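Local coordinates for xylulokinase (Brucella ovis, PDB 5VM1), which probably catalyses the ATP-dependent phosphorylation of D-xylulose to D-xylulose 5-phosphate, as a member of the FGGY family of carbohydrate kinases, at residues 121-127 / 196-201; 281-285 / 345-349; 110-115 / 139-143; 273-277 / 294-298. One frame throughout, in Å; residues are numbered along the deposited sequence.

Contact 1 of 4, residues 121-127 / 196-201; sequences DPAFRAI and ELLAKT
Leu197 and Phe124 form the apolar centre. Leu197 (chi1 m, chi2 t) lays CD2 over one face of the Phe124 ring, 3.6 Å from its centroid, in a CH-pi contact. Phe124 (chi1 m) leaves its backbone sideways, its ring against Leu197. Ile127 CG2 meets Leu197 CD1 at 3.6 Å, and Ala123 CB lies 4.1 Å from Leu197 CD2. Thr201 CG2 lies at the ring edge, 4.3 Å from Phe124 CZ. Helices 122-127 and 196-200 run antiparallel, at 144°, with axes 10.6 Å apart. Phe124 CA faces Leu197 CA at 7.1 Å.

At the polar edge Lys200, nearly extended, reaches Asp121 in a salt bridge (NZ to OD2 3.0 Å). A long ion pair, Lys200 NZ to Glu196 OE2 at 3.7 Å, extends the network. Asp121 also N-caps its helix: OD1 accepts from Ala123 N at 3.2 Å.

In the N-terminal FGGY region helix 122-128 packs on helix 195-200. The Val132 loop touches Phe124, and hydrogen bonds join Trp185 to Thr201 OG1 and the Ile127 backbone to Thr188.

Contact 2 of 4, residues 281-285 / 345-349; sequences ESAVH and ERTPY
Two irregular segments meet here, with CA atoms nearest at Ser282 and Pro348 (4.7 Å) and at Ala283 and Thr347 (5.0 Å). Ala283 has positive phi and psi (57°/37°), a left-handed conformation. The peptide bond before Pro348 is cis.

Thr347 adopts chi1 m, and its OG1 donates to Ala283 O at 2.7 Å. The same hydroxyl oxygen is hydrogen-bonded by Val300 N of strand 295-301. Thr347 CG2 packs 4.3 Å from Val284 CG1, whose chi1 of -28° lies between wells. Ala283 CB points at the other segment and stops 3.6 Å from Arg346 O. Ser282 O lies 3.1 Å from Pro348 CA, a CA-H...O contact.

Arg346 starts extended (chi1 t, chi2 t), then turns at chi3 m. This brings Arg346 NH2 to 3.9 Å from His285 NE2, near the plane of the imidazole. The His285 side chain is about 7 Å from that of His88, a predicted substrate-binding residue. Phe133 receives a cation-pi contact from Arg346.

The contact thus joins two loops of the C-terminal FGGY region close to the probable sugar site. Its chemistry implies a join held by one direct hydrogen bond and close backbone packing, with no salt bridge across it.

Contact 3 of 4, residues 110-115 / 139-143; sequences RSYREA and PKLVW
Segment 110-115 enters a helix at Tyr112, with Ser111 at the N-cap position. The Ser111 side chain makes no capping bond, but Ser111 O accepts from Ala115 N at 2.9 Å. Segment 139-143 is helical throughout, and Trp143 N bonds Pro139 O at 3.0 Å. Ala115 CA is 4.8 Å from Pro139 CA, and Ser111 CA 5.6 Å from Lys140 CA.

Ala115, Pro139 and Ser111 are small at the near points, and Lys140 points away. Ala115 CB meets Pro139 CB at 3.6 Å, and Ser111 OG lies 3.3 Å from Lys140 CA. Glu114 chi1 m puts CG 3.6 Å from Val142 CG1; Glu114 CB lies 3.5 Å from Pro139 O.

Trp143 (chi1 t, chi2 85°) offers one face of its six-membered ring to Arg110. Arg110 CD sits 3.3 Å from that ring's centroid, a CH-pi contact, and CZ lies 4.5 Å from it in cation-pi geometry. No hydrogen bond crosses between the segments.

The Arg110 guanidinium also pairs with Glu50 and Asp108 and meets Trp48. The Lys140 side chain, hydrogen-bonded to Leu105 O, is about 5 Å from that of His88, a predicted substrate-binding residue. The contact packs helix 112-120 on helix 137-147, beside strand 103-104 in the N-terminal FGGY region.

Contact 4 of 4, residues 273-277 / 294-298; sequences NGAYQ and TWHQM
Two backbone hydrogen bonds join Asn273 and Trp295 as an antiparallel hydrogen-bonded pair. Asn273 N donates to Trp295 O at 2.8 Å, and Trp295 N donates to Asn273 O at 3.0 Å. Their CA atoms are 4.9 Å apart, and both side chains lie on one face of the sheet. After Asn273 the chain leaves extended geometry at Gly274 (-81°/-8°) and curls back over this face.

Gln297 (chi1 m, chi2 t) clasps that turn. Gln297 NE2 donates to Gln277 O at 2.9 Å, and Gln297 OE1 accepts from Asn273 ND2 at 3.3 Å. Gln297 OE1 also bonds Thr394 OG1, its strongest partner, and Gln297 NE2 bonds Ala392 O.

With chi1 m and chi2 -100°, the Trp295 ring lies under Tyr276 CB, which sits 3.5 Å from the five-membered ring centroid in a CH-pi contact. The two rings meet obliquely, with planes at 48°. Ala275 O comes within 3.2 Å of Trp295 CB. Trp295 NE1 bonds Thr188 O, and Arg191 makes a cation-pi contact with Trp295.

The pair marks the end of strand 267-273 beside strand 295-301 in the C-terminal FGGY sheet. Backbone pairing thus fixes the register, while the Gln297 amide and Trp295 ring hold the departing loop against the sheet.

Overall arrangement
From the N terminus, contact 3 opens at helix 112-120. Helix 122-128 follows and opens contact 1. Contact 3 then closes at 139-143, and contact 1 at 196-201, so the two cross. They touch where Thr201 CB packs on Val142 CG2 at 3.9 Å, making one helical cluster in the N-terminal FGGY region. In the C-terminal region, contact 4 opens at 273-277 and contact 2 at 281-285. Contact 4 closes at 294-298, before contact 2 closes at 345-349, so these also cross. A probable hydrogen bond, His285 O to Met298 N at 2.7 Å, joins them. Contacts 1 and 4 touch loosely where the two regions meet, Tyr276 OH packing 4.1 Å from Ala126 O.

Contact 1 of 4, residues 121-127 / 196-201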
loop_
_atom_site.group_PDB
_atom_site.type_symbol
_atom_site.label_atom_id
_atom_site.label_comp_id
_atom_site.label_asym_id
_atom_site.label_seq_id
_atom_site.Cartn_x
_atom_site.Cartn_y
_atom_site.Cartn_z
ATOM N N ASP A 121 -4.792 0.832 -24.403
ATOM C CA ASP A 121 -3.585 0.979 -25.180
ATOM C C ASP A 121 -2.619 -0.085 -24.691
ATOM O O ASP A 121 -2.127 -0.005 -23.552
ATOM C CB ASP A 121 -3.044 2.395 -24.990
ATOM C CG ASP A 121 -1.880 2.723 -25.899
ATOM O OD1 ASP A 121 -1.165 1.793 -26.344
ATOM O OD2 ASP A 121 -1.679 3.937 -26.140
ATOM N N PRO A 122 -2.344 -1.104 -25.515
ATOM C CA PRO A 122 -1.512 -2.228 -25.055
ATOM C C PRO A 122 -0.106 -1.834 -24.592
ATOM O O PRO A 122 0.578 -2.666 -23.972
ATOM C CB PRO A 122 -1.469 -3.156 -26.286
ATOM C CG PRO A 122 -1.831 -2.315 -27.414
ATOM C CD PRO A 122 -2.806 -1.313 -26.894
ATOM N N ALA A 123 0.345 -0.602 -24.858
ATOM C CA ALA A 123 1.671 -0.199 -24.404
ATOM C C ALA A 123 1.742 -0.134 -22.875
ATOM O O ALA A 123 2.777 -0.457 -22.277
ATOM C CB ALA A 123 2.039 1.149 -25.025
ATOM N N PHE A 124 0.639 0.233 -22.226
ATOM C CA PHE A 124 0.686 0.472 -20.794
ATOM C C PHE A 124 0.858 -0.815 -19.989
ATOM O O PHE A 124 1.615 -0.827 -19.007
ATOM C CB PHE A 124 -0.546 1.247 -20.366
ATOM C CG PHE A 124 -0.436 2.710 -20.605
ATOM C CD1 PHE A 124 0.199 3.530 -19.680
ATOM C CD2 PHE A 124 -0.954 3.277 -21.765
ATOM C CE1 PHE A 124 0.289 4.899 -19.888
ATOM C CE2 PHE A 124 -0.860 4.634 -21.996
ATOM C CZ PHE A 124 -0.240 5.454 -21.046
ATOM N N ARG A 125 0.155 -1.904 -20.326
ATOM C CA ARG A 125 0.472 -3.100 -19.541
ATOM C C ARG A 125 1.801 -3.704 -19.933
ATOM O O ARG A 125 2.453 -4.337 -19.092
ATOM C CB ARG A 125 -0.590 -4.181 -19.612
ATOM C CG ARG A 125 -0.837 -4.766 -20.945
ATOM C CD ARG A 125 -2.281 -4.523 -21.181
ATOM N NE ARG A 125 -2.755 -3.632 -20.130
ATOM C CZ ARG A 125 -3.600 -3.996 -19.194
ATOM N NH1 ARG A 125 -4.064 -5.229 -19.200
ATOM N NH2 ARG A 125 -3.961 -3.122 -18.278
ATOM N N ALA A 126 2.198 -3.560 -21.200
ATOM C CA ALA A 126 3.478 -4.098 -21.626
ATOM C C ALA A 126 4.628 -3.372 -20.934
ATOM O O ALA A 126 5.580 -4.008 -20.466
ATOM C CB ALA A 126 3.584 -4.014 -23.136
ATOM N N ILE A 127 4.542 -2.052 -20.812
ATOM C CA ILE A 127 5.638 -1.286 -20.226
ATOM C C ILE A 127 5.518 -1.187 -18.702
ATOM O O ILE A 127 6.517 -1.293 -17.987
ATOM C CB ILE A 127 5.723 0.101 -20.899
ATOM C CG1 ILE A 127 6.008 -0.083 -22.401
ATOM C CG2 ILE A 127 6.814 0.940 -20.273
ATOM C CD1 ILE A 127 6.169 1.215 -23.209
ATOM N N GLU A 196 7.803 6.788 -24.192
ATOM C CA GLU A 196 6.615 6.490 -24.985
ATOM C C GLU A 196 5.336 6.762 -24.194
ATOM O O GLU A 196 4.401 7.378 -24.716
ATOM C CB GLU A 196 6.668 5.040 -25.485
ATOM C CG GLU A 196 5.488 4.615 -26.370
ATOM C CD GLU A 196 5.571 3.159 -26.857
ATOM O OE1 GLU A 196 6.579 2.481 -26.560
ATOM O OE2 GLU A 196 4.653 2.713 -27.586
ATOM N N LEU A 197 5.289 6.333 -22.927
ATOM C CA LEU A 197 4.091 6.527 -22.100
ATOM C C LEU A 197 3.918 7.986 -21.689
ATOM O O LEU A 197 2.785 8.480 -21.581
ATOM C CB LEU A 197 4.163 5.652 -20.846
ATOM C CG LEU A 197 4.254 4.134 -20.993
ATOM C CD1 LEU A 197 4.266 3.455 -19.629
ATOM C CD2 LEU A 197 3.122 3.581 -21.881
ATOM N N LEU A 198 5.028 8.677 -21.416
ATOM C CA LEU A 198 4.966 10.091 -21.066
ATOM C C LEU A 198 4.388 10.919 -22.212
ATOM O O LEU A 198 3.531 11.785 -21.998
ATOM C CB LEU A 198 6.360 10.589 -20.677
ATOM C CG LEU A 198 6.845 10.171 -19.278
ATOM C CD1 LEU A 198 8.326 10.455 -19.136
ATOM C CD2 LEU A 198 6.046 10.829 -18.149
ATOM N N ALA A 199 4.850 10.671 -23.442
ATOM C CA ALA A 199 4.328 11.402 -24.592
ATOM C C ALA A 199 2.826 11.193 -24.789
ATOM O O ALA A 199 2.123 12.115 -25.227
ATOM C CB ALA A 199 5.072 10.975 -25.846
ATOM N N LYS A 200 2.316 10.002 -24.451
ATOM C CA LYS A 200 0.909 9.671 -24.653
ATOM C C LYS A 200 -0.010 10.404 -23.681
ATOM O O LYS A 200 -1.223 10.476 -23.913
ATOM C CB LYS A 200 0.731 8.153 -24.480
ATOM C CG LYS A 200 1.418 7.343 -25.550
ATOM C CD LYS A 200 1.214 5.842 -25.449
ATOM C CE LYS A 200 1.398 5.231 -26.825
ATOM N NZ LYS A 200 1.209 3.778 -26.837
ATOM N N THR A 201 0.536 10.974 -22.615
ATOM C CA THR A 201 -0.248 11.751 -21.674
ATOM C C THR A 201 0.109 13.224 -21.735
ATOM O O THR A 201 -0.422 14.013 -20.944
ATOM C CB THR A 201 -0.058 11.217 -20.255
ATOM O OG1 THR A 201 1.256 11.532 -19.784
ATOM C CG2 THR A 201 -0.197 9.688 -20.288
#

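Contact 2 of 4, residues 281-285 / 345-349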
loop_
_atom_site.group_PDB
_atom_site.type_symbol
_atom_site.label_atom_id
_atom_site.label_comp_id
_atom_site.label_asym_id
_atom_site.label_seq_id
_atom_site.Cartn_x
_atom_site.Cartn_y
_atom_site.Cartn_z
ATOM N N GLU A 281 -3.089 -9.660 -16.535
ATOM C CA GLU A 281 -4.220 -10.440 -17.020
ATOM C C GLU A 281 -5.037 -11.003 -15.867
ATOM O O GLU A 281 -6.243 -11.214 -16.010
ATOM C CB GLU A 281 -3.726 -11.567 -17.929
ATOM C CG GLU A 281 -2.597 -11.129 -18.828
ATOM C CD GLU A 281 -1.237 -11.452 -18.236
ATOM O OE1 GLU A 281 -1.071 -12.596 -17.766
ATOM O OE2 GLU A 281 -0.354 -10.563 -18.209
ATOM N N SER A 282 -4.393 -11.297 -14.737
ATOM C CA SER A 282 -5.067 -11.709 -13.514
ATOM C C SER A 282 -5.205 -10.564 -12.513
ATOM O O SER A 282 -5.447 -10.814 -11.326
ATOM C CB SER A 282 -4.317 -12.863 -12.863
ATOM O OG SER A 282 -3.673 -13.658 -13.829
ATOM N N ALA A 283 -5.007 -9.321 -12.963
ATOM C CA ALA A 283 -5.222 -8.126 -12.157
ATOM C C ALA A 283 -4.385 -8.133 -10.875
ATOM O O ALA A 283 -4.840 -7.684 -9.825
ATOM C CB ALA A 283 -6.700 -7.922 -11.839
ATOM N N VAL A 284 -3.151 -8.647 -10.945
ATOM C CA VAL A 284 -2.209 -8.436 -9.850
ATOM C C VAL A 284 -1.344 -7.230 -10.210
ATOM O O VAL A 284 -1.130 -6.923 -11.386
ATOM C CB VAL A 284 -1.318 -9.663 -9.524
ATOM C CG1 VAL A 284 -1.996 -10.981 -9.868
ATOM C CG2 VAL A 284 0.031 -9.535 -10.173
ATOM N N HIS A 285 -0.933 -6.472 -9.200
ATOM C CA HIS A 285 0.018 -5.379 -9.398
ATOM C C HIS A 285 1.446 -5.896 -9.268
ATOM O O HIS A 285 1.734 -6.756 -8.427
ATOM C CB HIS A 285 -0.234 -4.240 -8.404
ATOM C CG HIS A 285 -1.507 -3.513 -8.679
ATOM N ND1 HIS A 285 -1.739 -2.852 -9.869
ATOM C CD2 HIS A 285 -2.654 -3.418 -7.970
ATOM C CE1 HIS A 285 -2.955 -2.338 -9.860
ATOM N NE2 HIS A 285 -3.537 -2.677 -8.724
ATOM N N GLU A 345 -14.691 -6.465 -7.504
ATOM C CA GLU A 345 -13.465 -7.098 -7.044
ATOM C C GLU A 345 -12.335 -6.734 -7.994
ATOM O O GLU A 345 -12.550 -6.561 -9.197
ATOM C CB GLU A 345 -13.553 -8.631 -6.932
ATOM C CG GLU A 345 -12.304 -9.254 -6.279
ATOM C CD GLU A 345 -12.050 -8.729 -4.873
ATOM O OE1 GLU A 345 -11.810 -7.512 -4.696
ATOM O OE2 GLU A 345 -12.100 -9.541 -3.925
ATOM N N ARG A 346 -11.127 -6.596 -7.435
ATOM C CA ARG A 346 -9.934 -6.333 -8.238
ATOM C C ARG A 346 -9.235 -7.658 -8.566
ATOM O O ARG A 346 -9.525 -8.265 -9.603
ATOM C CB ARG A 346 -9.015 -5.323 -7.518
ATOM C CG ARG A 346 -7.855 -4.838 -8.372
ATOM C CD ARG A 346 -7.238 -3.522 -7.905
ATOM N NE ARG A 346 -8.153 -2.404 -8.138
ATOM C CZ ARG A 346 -7.858 -1.122 -7.924
ATOM N NH1 ARG A 346 -8.779 -0.196 -8.162
ATOM N NH2 ARG A 346 -6.646 -0.757 -7.500
ATOM N N THR A 347 -8.352 -8.144 -7.695
ATOM C CA THR A 347 -7.643 -9.394 -7.969
ATOM C C THR A 347 -8.544 -10.589 -7.671
ATOM O O THR A 347 -9.026 -10.725 -6.543
ATOM C CB THR A 347 -6.370 -9.478 -7.121
ATOM O OG1 THR A 347 -5.616 -8.267 -7.258
ATOM C CG2 THR A 347 -5.521 -10.739 -7.440
ATOM N N PRO A 348 -8.748 -11.508 -8.632
ATOM C CA PRO A 348 -8.163 -11.620 -9.975
ATOM C C PRO A 348 -9.065 -11.291 -11.184
ATOM O O PRO A 348 -8.633 -11.494 -12.315
ATOM C CB PRO A 348 -7.806 -13.095 -10.033
ATOM C CG PRO A 348 -8.985 -13.725 -9.336
ATOM C CD PRO A 348 -9.388 -12.773 -8.231
ATOM N N TYR A 349 -10.264 -10.758 -10.986
ATOM C CA TYR A 349 -11.207 -10.682 -12.095
ATOM C C TYR A 349 -11.314 -9.281 -12.680
ATOM O O TYR A 349 -11.780 -9.132 -13.817
ATOM C CB TYR A 349 -12.611 -11.128 -11.632
ATOM C CG TYR A 349 -12.678 -12.480 -10.950
ATOM C CD1 TYR A 349 -12.409 -13.665 -11.641
ATOM C CD2 TYR A 349 -12.958 -12.562 -9.581
ATOM C CE1 TYR A 349 -12.457 -14.912 -10.996
ATOM C CE2 TYR A 349 -13.012 -13.793 -8.930
ATOM C CZ TYR A 349 -12.755 -14.968 -9.644
ATOM O OH TYR A 349 -12.799 -16.186 -8.993
#

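Contact 3 of 4, residues 110-115 / 139-143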
loop_
_atom_site.group_PDB
_atom_site.type_symbol
_atom_site.label_atom_id
_atom_site.label_comp_id
_atom_site.label_asym_id
_atom_site.label_seq_id
_atom_site.Cartn_x
_atom_site.Cartn_y
_atom_site.Cartn_z
ATOM N N ARG A 110 -12.146 10.416 -10.546
ATOM C CA ARG A 110 -12.691 11.317 -11.553
ATOM C C ARG A 110 -12.145 11.029 -12.959
ATOM O O ARG A 110 -12.738 11.495 -13.936
ATOM C CB ARG A 110 -12.399 12.771 -11.185
ATOM C CG ARG A 110 -11.061 13.261 -11.720
ATOM C CD ARG A 110 -10.737 14.659 -11.281
ATOM N NE ARG A 110 -10.268 14.732 -9.903
ATOM C CZ ARG A 110 -9.906 15.862 -9.311
ATOM N NH1 ARG A 110 -9.976 17.009 -9.980
ATOM N NH2 ARG A 110 -9.489 15.856 -8.057
ATOM N N SER A 111 -11.036 10.278 -13.078
ATOM C CA SER A 111 -10.346 9.995 -14.339
ATOM C C SER A 111 -10.737 8.647 -14.931
ATOM O O SER A 111 -9.997 8.106 -15.768
ATOM C CB SER A 111 -8.812 10.004 -14.177
ATOM O OG SER A 111 -8.317 11.023 -13.353
ATOM N N TYR A 112 -11.903 8.120 -14.567
ATOM C CA TYR A 112 -12.242 6.770 -14.998
ATOM C C TYR A 112 -12.234 6.642 -16.516
ATOM O O TYR A 112 -11.758 5.633 -17.046
ATOM C CB TYR A 112 -13.584 6.364 -14.398
ATOM C CG TYR A 112 -14.751 7.205 -14.807
ATOM C CD1 TYR A 112 -14.998 8.421 -14.177
ATOM C CD2 TYR A 112 -15.631 6.784 -15.808
ATOM C CE1 TYR A 112 -16.085 9.206 -14.537
ATOM C CE2 TYR A 112 -16.722 7.561 -16.175
ATOM C CZ TYR A 112 -16.941 8.771 -15.528
ATOM O OH TYR A 112 -18.010 9.562 -15.872
ATOM N N ARG A 113 -12.699 7.675 -17.230
ATOM C CA ARG A 113 -12.673 7.669 -18.698
ATOM C C ARG A 113 -11.246 7.669 -19.239
ATOM O O ARG A 113 -10.929 6.948 -20.191
ATOM C CB ARG A 113 -13.465 8.854 -19.257
ATOM C CG ARG A 113 -14.988 8.635 -19.236
ATOM C CD ARG A 113 -15.761 9.899 -19.623
ATOM N NE ARG A 113 -15.920 10.831 -18.505
ATOM C CZ ARG A 113 -17.095 11.279 -18.066
ATOM N NH1 ARG A 113 -18.219 10.887 -18.666
ATOM N NH2 ARG A 113 -17.148 12.118 -17.028
ATOM N N GLU A 114 -10.383 8.516 -18.683
ATOM C CA GLU A 114 -9.028 8.572 -19.198
ATOM C C GLU A 114 -8.269 7.277 -18.906
ATOM O O GLU A 114 -7.543 6.776 -19.777
ATOM C CB GLU A 114 -8.306 9.800 -18.635
ATOM C CG GLU A 114 -8.845 11.110 -19.182
ATOM C CD GLU A 114 -10.162 11.518 -18.533
ATOM O OE1 GLU A 114 -10.482 11.003 -17.425
ATOM O OE2 GLU A 114 -10.896 12.316 -19.164
ATOM N N ALA A 115 -8.438 6.703 -17.706
ATOM C CA ALA A 115 -7.775 5.428 -17.406
ATOM C C ALA A 115 -8.314 4.301 -18.276
ATOM O O ALA A 115 -7.581 3.353 -18.573
ATOM C CB ALA A 115 -7.915 5.033 -15.937
ATOM N N PRO A 139 -3.526 8.618 -15.773
ATOM C CA PRO A 139 -4.872 9.069 -16.208
ATOM C C PRO A 139 -5.283 10.421 -15.647
ATOM O O PRO A 139 -5.995 11.165 -16.335
ATOM C CB PRO A 139 -5.812 7.988 -15.659
ATOM C CG PRO A 139 -4.951 6.956 -15.046
ATOM C CD PRO A 139 -3.603 7.491 -14.825
ATOM N N LYS A 140 -4.841 10.762 -14.423
ATOM C CA LYS A 140 -5.177 12.052 -13.835
ATOM C C LYS A 140 -4.596 13.183 -14.664
ATOM O O LYS A 140 -5.188 14.264 -14.733
ATOM C CB LYS A 140 -4.640 12.188 -12.398
ATOM C CG LYS A 140 -5.072 11.183 -11.328
ATOM C CD LYS A 140 -4.093 11.430 -10.166
ATOM C CE LYS A 140 -3.895 10.303 -9.136
ATOM N NZ LYS A 140 -5.106 9.628 -8.739
ATOM N N LEU A 141 -3.434 12.964 -15.300
ATOM C CA LEU A 141 -2.861 14.054 -16.079
ATOM C C LEU A 141 -3.530 14.232 -17.430
ATOM O O LEU A 141 -3.539 15.350 -17.964
ATOM C CB LEU A 141 -1.357 13.893 -16.252
ATOM C CG LEU A 141 -0.879 14.778 -15.104
ATOM C CD1 LEU A 141 -0.589 14.023 -13.790
ATOM C CD2 LEU A 141 0.163 15.795 -15.537
ATOM N N VAL A 142 -4.091 13.166 -18.002
ATOM C CA VAL A 142 -4.939 13.369 -19.161
ATOM C C VAL A 142 -6.190 14.136 -18.747
ATOM O O VAL A 142 -6.627 15.066 -19.442
ATOM C CB VAL A 142 -5.255 12.021 -19.826
ATOM C CG1 VAL A 142 -6.075 12.233 -21.122
ATOM C CG2 VAL A 142 -3.965 11.211 -20.055
ATOM N N TRP A 143 -6.748 13.797 -17.574
ATOM C CA TRP A 143 -7.894 14.523 -17.034
ATOM C C TRP A 143 -7.621 16.010 -16.959
ATOM O O TRP A 143 -8.443 16.821 -17.402
ATOM C CB TRP A 143 -8.289 13.999 -15.629
ATOM C CG TRP A 143 -9.601 14.592 -15.184
ATOM C CD1 TRP A 143 -10.852 14.116 -15.488
ATOM C CD2 TRP A 143 -9.813 15.794 -14.412
ATOM N NE1 TRP A 143 -11.817 14.943 -14.970
ATOM C CE2 TRP A 143 -11.213 15.981 -14.308
ATOM C CE3 TRP A 143 -8.965 16.733 -13.809
ATOM C CZ2 TRP A 143 -11.782 17.053 -13.602
ATOM C CZ3 TRP A 143 -9.535 17.801 -13.124
ATOM C CH2 TRP A 143 -10.935 17.949 -13.027
#

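Contact 4 of 4, residues 273-277 / 294-298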
loop_
_atom_site.group_PDB
_atom_site.type_symbol
_atom_site.label_atom_id
_atom_site.label_comp_id
_atom_site.label_asym_id
_atom_site.label_seq_id
_atom_site.Cartn_x
_atom_site.Cartn_y
_atom_site.Cartn_z
ATOM N N ASN A 273 9.602 -10.005 -4.779
ATOM C CA ASN A 273 10.106 -10.759 -5.933
ATOM C C ASN A 273 11.578 -10.476 -6.251
ATOM O O ASN A 273 12.046 -9.332 -6.164
ATOM C CB ASN A 273 9.320 -10.470 -7.226
ATOM C CG ASN A 273 7.827 -10.727 -7.111
ATOM O OD1 ASN A 273 7.035 -10.067 -7.776
ATOM N ND2 ASN A 273 7.438 -11.680 -6.274
ATOM N N GLY A 274 12.284 -11.508 -6.713
ATOM C CA GLY A 274 13.642 -11.376 -7.215
ATOM C C GLY A 274 13.756 -10.880 -8.643
ATOM O O GLY A 274 14.865 -10.592 -9.108
ATOM N N ALA A 275 12.627 -10.781 -9.346
ATOM C CA ALA A 275 12.577 -10.249 -10.697
ATOM C C ALA A 275 11.246 -9.539 -10.910
ATOM O O ALA A 275 10.365 -9.543 -10.044
ATOM C CB ALA A 275 12.765 -11.357 -11.740
ATOM N N TYR A 276 11.140 -8.867 -12.057
ATOM C CA TYR A 276 9.895 -8.235 -12.471
ATOM C C TYR A 276 8.961 -9.301 -13.030
ATOM O O TYR A 276 9.266 -9.937 -14.044
ATOM C CB TYR A 276 10.185 -7.140 -13.486
ATOM C CG TYR A 276 8.985 -6.615 -14.239
ATOM C CD1 TYR A 276 7.937 -5.950 -13.593
ATOM C CD2 TYR A 276 8.919 -6.766 -15.618
ATOM C CE1 TYR A 276 6.859 -5.451 -14.329
ATOM C CE2 TYR A 276 7.876 -6.304 -16.333
ATOM C CZ TYR A 276 6.853 -5.649 -15.710
ATOM O OH TYR A 276 5.841 -5.217 -16.523
ATOM N N GLN A 277 7.817 -9.487 -12.379
ATOM C CA GLN A 277 6.929 -10.619 -12.636
ATOM C C GLN A 277 5.496 -10.125 -12.816
ATOM O O GLN A 277 4.625 -10.362 -11.971
ATOM C CB GLN A 277 7.039 -11.622 -11.489
ATOM C CG GLN A 277 8.462 -11.969 -11.166
ATOM C CD GLN A 277 8.582 -12.926 -10.017
ATOM O OE1 GLN A 277 9.602 -12.960 -9.325
ATOM N NE2 GLN A 277 7.545 -13.719 -9.803
ATOM N N THR A 294 15.165 -5.446 -7.015
ATOM C CA THR A 294 14.100 -6.104 -6.265
ATOM C C THR A 294 12.742 -5.553 -6.692
ATOM O O THR A 294 12.602 -4.355 -6.933
ATOM C CB THR A 294 14.314 -5.908 -4.753
ATOM O OG1 THR A 294 15.632 -6.350 -4.392
ATOM C CG2 THR A 294 13.301 -6.658 -3.967
ATOM N N TRP A 295 11.754 -6.433 -6.820
ATOM C CA TRP A 295 10.400 -6.080 -7.229
ATOM C C TRP A 295 9.415 -6.601 -6.193
ATOM O O TRP A 295 9.800 -7.193 -5.177
ATOM C CB TRP A 295 10.057 -6.663 -8.605
ATOM C CG TRP A 295 10.614 -5.879 -9.736
ATOM C CD1 TRP A 295 9.944 -4.960 -10.513
ATOM C CD2 TRP A 295 11.963 -5.899 -10.212
ATOM N NE1 TRP A 295 10.795 -4.420 -11.447
ATOM C CE2 TRP A 295 12.037 -4.985 -11.294
ATOM C CE3 TRP A 295 13.118 -6.606 -9.840
ATOM C CZ2 TRP A 295 13.218 -4.758 -11.989
ATOM C CZ3 TRP A 295 14.283 -6.381 -10.527
ATOM C CH2 TRP A 295 14.328 -5.473 -11.592
ATOM N N HIS A 296 8.127 -6.378 -6.447
ATOM C CA HIS A 296 7.096 -7.022 -5.637
ATOM C C HIS A 296 5.782 -7.108 -6.391
ATOM O O HIS A 296 5.496 -6.318 -7.297
ATOM C CB HIS A 296 6.875 -6.301 -4.298
ATOM C CG HIS A 296 6.052 -5.055 -4.400
ATOM N ND1 HIS A 296 4.680 -5.055 -4.295
ATOM C CD2 HIS A 296 6.417 -3.760 -4.554
ATOM C CE1 HIS A 296 4.231 -3.818 -4.407
ATOM N NE2 HIS A 296 5.265 -3.010 -4.556
ATOM N N GLN A 297 4.959 -8.039 -5.933
ATOM C CA GLN A 297 3.597 -8.210 -6.398
ATOM C C GLN A 297 2.610 -7.756 -5.327
ATOM O O GLN A 297 2.897 -7.774 -4.126
ATOM C CB GLN A 297 3.332 -9.669 -6.772
ATOM C CG GLN A 297 3.809 -9.998 -8.142
ATOM C CD GLN A 297 4.181 -11.443 -8.311
ATOM O OE1 GLN A 297 4.373 -12.175 -7.335
ATOM N NE2 GLN A 297 4.263 -11.876 -9.559
ATOM N N MET A 298 1.418 -7.382 -5.775
ATOM C CA MET A 298 0.385 -6.917 -4.864
ATOM C C MET A 298 -0.943 -7.450 -5.365
ATOM O O MET A 298 -1.344 -7.158 -6.492
ATOM C CB MET A 298 0.366 -5.386 -4.783
ATOM C CG MET A 298 0.531 -4.843 -3.395
ATOM S SD MET A 298 -0.002 -3.141 -3.269
ATOM C CE MET A 298 1.220 -2.235 -4.180
#